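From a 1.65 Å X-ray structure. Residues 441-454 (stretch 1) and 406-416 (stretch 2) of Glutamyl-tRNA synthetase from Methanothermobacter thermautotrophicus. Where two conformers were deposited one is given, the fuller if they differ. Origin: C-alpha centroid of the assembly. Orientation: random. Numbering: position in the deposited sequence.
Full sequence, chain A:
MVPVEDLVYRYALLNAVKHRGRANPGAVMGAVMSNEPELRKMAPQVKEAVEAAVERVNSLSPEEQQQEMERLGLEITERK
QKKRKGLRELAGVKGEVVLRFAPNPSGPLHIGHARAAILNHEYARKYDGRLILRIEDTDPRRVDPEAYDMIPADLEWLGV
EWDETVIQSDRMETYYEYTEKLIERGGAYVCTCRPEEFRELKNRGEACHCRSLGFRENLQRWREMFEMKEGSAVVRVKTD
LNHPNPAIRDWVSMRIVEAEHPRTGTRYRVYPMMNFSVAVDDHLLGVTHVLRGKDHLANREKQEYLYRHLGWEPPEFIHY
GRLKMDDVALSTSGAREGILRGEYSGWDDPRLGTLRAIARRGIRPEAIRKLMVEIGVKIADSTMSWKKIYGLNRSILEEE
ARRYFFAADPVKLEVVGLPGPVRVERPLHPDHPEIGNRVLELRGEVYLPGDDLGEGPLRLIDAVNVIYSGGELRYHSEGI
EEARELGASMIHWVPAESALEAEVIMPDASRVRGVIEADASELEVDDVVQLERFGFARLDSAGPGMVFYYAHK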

# COMPACT_ATOMS: atom_id res chain seq x y z
N GLU A 441 -14.01 29.32 -26.30
CA GLU A 441 -14.11 30.43 -27.22
C GLU A 441 -12.73 30.81 -27.75
O GLU A 441 -11.92 31.41 -27.03
CB GLU A 441 -14.76 31.63 -26.53
CG GLU A 441 -16.14 31.35 -25.93
CD GLU A 441 -17.27 31.42 -26.94
OE1 GLU A 441 -16.99 31.58 -28.16
OE2 GLU A 441 -18.44 31.31 -26.50
N LEU A 442 -12.46 30.46 -29.00
CA LEU A 442 -11.20 30.83 -29.63
C LEU A 442 -11.37 32.22 -30.25
O LEU A 442 -12.19 32.41 -31.15
CB LEU A 442 -10.85 29.80 -30.70
CG LEU A 442 -9.70 30.22 -31.62
CD1 LEU A 442 -8.42 30.31 -30.82
CD2 LEU A 442 -9.56 29.26 -32.80
N ARG A 443 -10.62 33.20 -29.75
CA ARG A 443 -10.83 34.60 -30.17
C ARG A 443 -9.59 35.20 -30.81
O ARG A 443 -9.69 36.01 -31.74
CB ARG A 443 -11.22 35.49 -28.98
CG ARG A 443 -12.66 35.33 -28.52
CD ARG A 443 -12.95 36.25 -27.34
NE ARG A 443 -12.86 37.66 -27.70
CZ ARG A 443 -13.01 38.66 -26.84
NH1 ARG A 443 -13.25 38.41 -25.56
NH2 ARG A 443 -12.91 39.92 -27.26
N GLY A 444 -8.42 34.83 -30.30
CA GLY A 444 -7.17 35.30 -30.87
C GLY A 444 -5.95 34.55 -30.36
O GLY A 444 -5.21 33.95 -31.14
N GLU A 445 -5.73 34.58 -29.05
CA GLU A 445 -4.55 33.94 -28.47
C GLU A 445 -4.91 32.62 -27.80
O GLU A 445 -6.00 32.47 -27.25
CB GLU A 445 -3.89 34.86 -27.44
CG GLU A 445 -3.13 36.04 -28.06
CD GLU A 445 -2.55 36.95 -27.00
OE1 GLU A 445 -3.28 37.29 -26.04
OE2 GLU A 445 -1.36 37.32 -27.12
N VAL A 446 -3.98 31.68 -27.84
CA VAL A 446 -4.16 30.41 -27.14
C VAL A 446 -2.89 30.03 -26.40
O VAL A 446 -1.80 30.52 -26.71
CB VAL A 446 -4.49 29.25 -28.10
CG1 VAL A 446 -5.77 29.52 -28.85
CG2 VAL A 446 -3.33 28.98 -29.09
N TYR A 447 -3.03 29.15 -25.41
CA TYR A 447 -1.88 28.49 -24.82
C TYR A 447 -1.76 27.09 -25.41
O TYR A 447 -2.74 26.34 -25.43
CB TYR A 447 -2.05 28.39 -23.31
CG TYR A 447 -1.93 29.71 -22.58
CD1 TYR A 447 -3.06 30.37 -22.12
CD2 TYR A 447 -0.68 30.27 -22.30
CE1 TYR A 447 -2.97 31.57 -21.43
CE2 TYR A 447 -0.58 31.47 -21.61
CZ TYR A 447 -1.72 32.11 -21.17
OH TYR A 447 -1.63 33.30 -20.48
N LEU A 448 -0.57 26.74 -25.90
CA LEU A 448 -0.30 25.38 -26.33
C LEU A 448 0.73 24.73 -25.42
O LEU A 448 1.62 25.41 -24.92
CB LEU A 448 0.25 25.34 -27.76
CG LEU A 448 -0.59 25.91 -28.89
CD1 LEU A 448 0.10 25.66 -30.24
CD2 LEU A 448 -1.96 25.28 -28.88
N PRO A 449 0.62 23.42 -25.21
CA PRO A 449 1.63 22.73 -24.41
C PRO A 449 2.98 22.85 -25.09
O PRO A 449 3.11 22.51 -26.26
CB PRO A 449 1.16 21.27 -24.40
CG PRO A 449 0.21 21.15 -25.56
CD PRO A 449 -0.41 22.51 -25.74
N GLY A 450 3.98 23.33 -24.36
CA GLY A 450 5.25 23.67 -24.99
C GLY A 450 6.21 22.53 -25.23
O GLY A 450 7.13 22.66 -26.03
N ASP A 451 6.01 21.41 -24.54
CA ASP A 451 6.96 20.30 -24.59
C ASP A 451 6.94 19.53 -25.92
O ASP A 451 5.91 18.99 -26.32
CB ASP A 451 6.74 19.34 -23.42
CG ASP A 451 7.06 19.98 -22.08
OD1 ASP A 451 7.83 20.96 -22.06
OD2 ASP A 451 6.53 19.50 -21.05
N ASP A 452 8.10 19.48 -26.57
CA ASP A 452 8.23 18.78 -27.85
C ASP A 452 7.32 19.41 -28.89
O ASP A 452 6.79 18.72 -29.76
CB ASP A 452 7.91 17.30 -27.69
CG ASP A 452 8.90 16.58 -26.79
OD1 ASP A 452 9.97 17.16 -26.50
OD2 ASP A 452 8.61 15.43 -26.38
N LEU A 453 7.12 20.72 -28.77
CA LEU A 453 6.31 21.45 -29.74
C LEU A 453 7.23 21.94 -30.86
O LEU A 453 7.92 22.95 -30.73
CB LEU A 453 5.64 22.65 -29.07
CG LEU A 453 4.77 23.52 -29.98
CD1 LEU A 453 3.62 22.71 -30.55
CD2 LEU A 453 4.26 24.74 -29.25
N GLY A 454 7.23 21.21 -31.97
CA GLY A 454 8.07 21.58 -33.10
C GLY A 454 7.27 22.26 -34.19
O GLY A 454 6.06 22.43 -34.07
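Stretch 2 (406-416) FAADPVKLEVV

Stretch 2 is extended for most of its length, with phi/psi in the beta region at 406-408 and 410-416; Asp-409, at 43/58, interrupts the extended conformation between the two strands. The strand that begins at Pro-410 runs antiparallel to strand 445-449, their axes 150° apart in N-to-C direction and 4.3 Å at closest approach. Strand 406-408 instead crosses 445-449 at 62°, 5.4 Å away.

The register follows from the backbone hydrogen bonds. Val-446 and Leu-413 form a reciprocal pair, each N 2.8 Å from the other's O, with angles of 172° and 169°. Leu-448 and Val-411 form the next: Val-411 N to Leu-448 O is 2.8 Å, Leu-448 N to Val-411 O 2.9 Å. Val-415 N donates to Gly-444 O at 2.7 Å and 176°. Between these lie the non-hydrogen-bonded pairs Glu-445/Glu-414 (CA to CA 4.1 Å) and Tyr-447/Lys-412 (CA to CA 4.5 Å), where close CA-H...O contacts occur, such as Lys-412 CA to Val-446 O at 3.4 Å. Where Asp-409 interrupts the strand, Gly-450 N reaches Ala-408 O at 3.3 Å and, weakly (127°), Asp-409 O at 2.9 Å. A CB on Gly-450 would fall 2.3 Å from Asp-409 O.

Apolar contacts gather on the sheet face carrying Val-446, Leu-448, Val-411 and Leu-413: Leu-448 CD1 meets Leu-413 CD1 at 3.8 Å, and Leu-453 CD2 meets Val-411 CG1 at 3.6 Å. Ala-407 CB points toward stretch 1, 4.0 Å from Pro-449 CD.

On the other face, the all-t Lys-412 passes its CG over one face of the Tyr-447 ring, with its CB 3.6 Å from Tyr-447 CE2. Its NZ forms a salt bridge with Glu-445 OE1 at 3.4 Å. Separately, beyond the paired strands, Asp-409 OD2 and Asp-451 OD1 lie 3.3 Å apart, two like charges without a hydrogen bond.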

# COMPACT_ATOMS: atom_id res chain seq x y z
N PHE A 406 -5.44 20.63 -20.18
CA PHE A 406 -4.39 21.24 -19.37
C PHE A 406 -3.15 21.29 -20.24
O PHE A 406 -2.68 20.27 -20.71
CB PHE A 406 -4.12 20.39 -18.12
CG PHE A 406 -2.83 20.73 -17.39
CD1 PHE A 406 -2.71 21.91 -16.66
CD2 PHE A 406 -1.75 19.85 -17.42
CE1 PHE A 406 -1.53 22.22 -15.99
CE2 PHE A 406 -0.57 20.14 -16.74
CZ PHE A 406 -0.46 21.33 -16.03
N ALA A 407 -2.65 22.50 -20.47
CA ALA A 407 -1.44 22.69 -21.27
C ALA A 407 -0.25 22.89 -20.33
O ALA A 407 -0.09 23.96 -19.74
CB ALA A 407 -1.60 23.90 -22.19
N ALA A 408 0.57 21.84 -20.19
CA ALA A 408 1.79 21.89 -19.40
C ALA A 408 2.83 22.78 -20.08
O ALA A 408 2.93 22.77 -21.30
CB ALA A 408 2.35 20.51 -19.25
N ASP A 409 3.60 23.53 -19.29
CA ASP A 409 4.66 24.40 -19.83
C ASP A 409 4.18 25.15 -21.06
O ASP A 409 4.76 25.05 -22.15
CB ASP A 409 5.92 23.60 -20.13
CG ASP A 409 6.58 23.05 -18.88
OD1 ASP A 409 6.45 23.67 -17.80
OD2 ASP A 409 7.22 21.99 -18.96
N PRO A 410 3.10 25.92 -20.90
CA PRO A 410 2.40 26.46 -22.06
C PRO A 410 3.17 27.58 -22.74
O PRO A 410 3.94 28.30 -22.11
CB PRO A 410 1.11 27.00 -21.45
CG PRO A 410 1.49 27.35 -20.04
CD PRO A 410 2.45 26.28 -19.63
N VAL A 411 2.98 27.66 -24.05
CA VAL A 411 3.46 28.82 -24.79
C VAL A 411 2.24 29.60 -25.29
O VAL A 411 1.28 29.03 -25.81
CB VAL A 411 4.40 28.43 -25.94
CG1 VAL A 411 3.76 27.39 -26.84
CG2 VAL A 411 4.81 29.67 -26.74
N LYS A 412 2.27 30.91 -25.09
CA LYS A 412 1.13 31.74 -25.47
C LYS A 412 1.36 32.22 -26.89
O LYS A 412 2.36 32.86 -27.18
CB LYS A 412 0.97 32.92 -24.52
CG LYS A 412 -0.29 33.72 -24.76
CD LYS A 412 -0.43 34.86 -23.75
CE LYS A 412 -1.76 35.57 -23.90
NZ LYS A 412 -1.85 36.79 -23.05
N LEU A 413 0.42 31.90 -27.77
CA LEU A 413 0.57 32.18 -29.19
C LEU A 413 -0.69 32.80 -29.79
O LEU A 413 -1.81 32.35 -29.53
CB LEU A 413 0.91 30.90 -29.95
CG LEU A 413 2.24 30.23 -29.60
CD1 LEU A 413 2.31 28.79 -30.12
CD2 LEU A 413 3.37 31.07 -30.19
N GLU A 414 -0.50 33.83 -30.60
CA GLU A 414 -1.60 34.41 -31.35
C GLU A 414 -1.88 33.55 -32.56
O GLU A 414 -0.95 33.14 -33.25
CB GLU A 414 -1.23 35.82 -31.82
CG GLU A 414 -2.27 36.45 -32.70
CD GLU A 414 -1.94 37.89 -33.02
OE1 GLU A 414 -0.76 38.27 -32.88
OE2 GLU A 414 -2.86 38.63 -33.42
N VAL A 415 -3.16 33.27 -32.84
CA VAL A 415 -3.49 32.59 -34.09
C VAL A 415 -3.56 33.66 -35.17
O VAL A 415 -4.59 34.29 -35.37
CB VAL A 415 -4.82 31.80 -33.99
CG1 VAL A 415 -5.12 31.10 -35.31
CG2 VAL A 415 -4.73 30.79 -32.84
N VAL A 416 -2.43 33.89 -35.84
CA VAL A 416 -2.34 34.98 -36.82
C VAL A 416 -3.19 34.68 -38.04
O VAL A 416 -3.10 33.60 -38.63
CB VAL A 416 -0.88 35.19 -37.26
CG1 VAL A 416 -0.79 36.23 -38.37
CG2 VAL A 416 -0.02 35.58 -36.06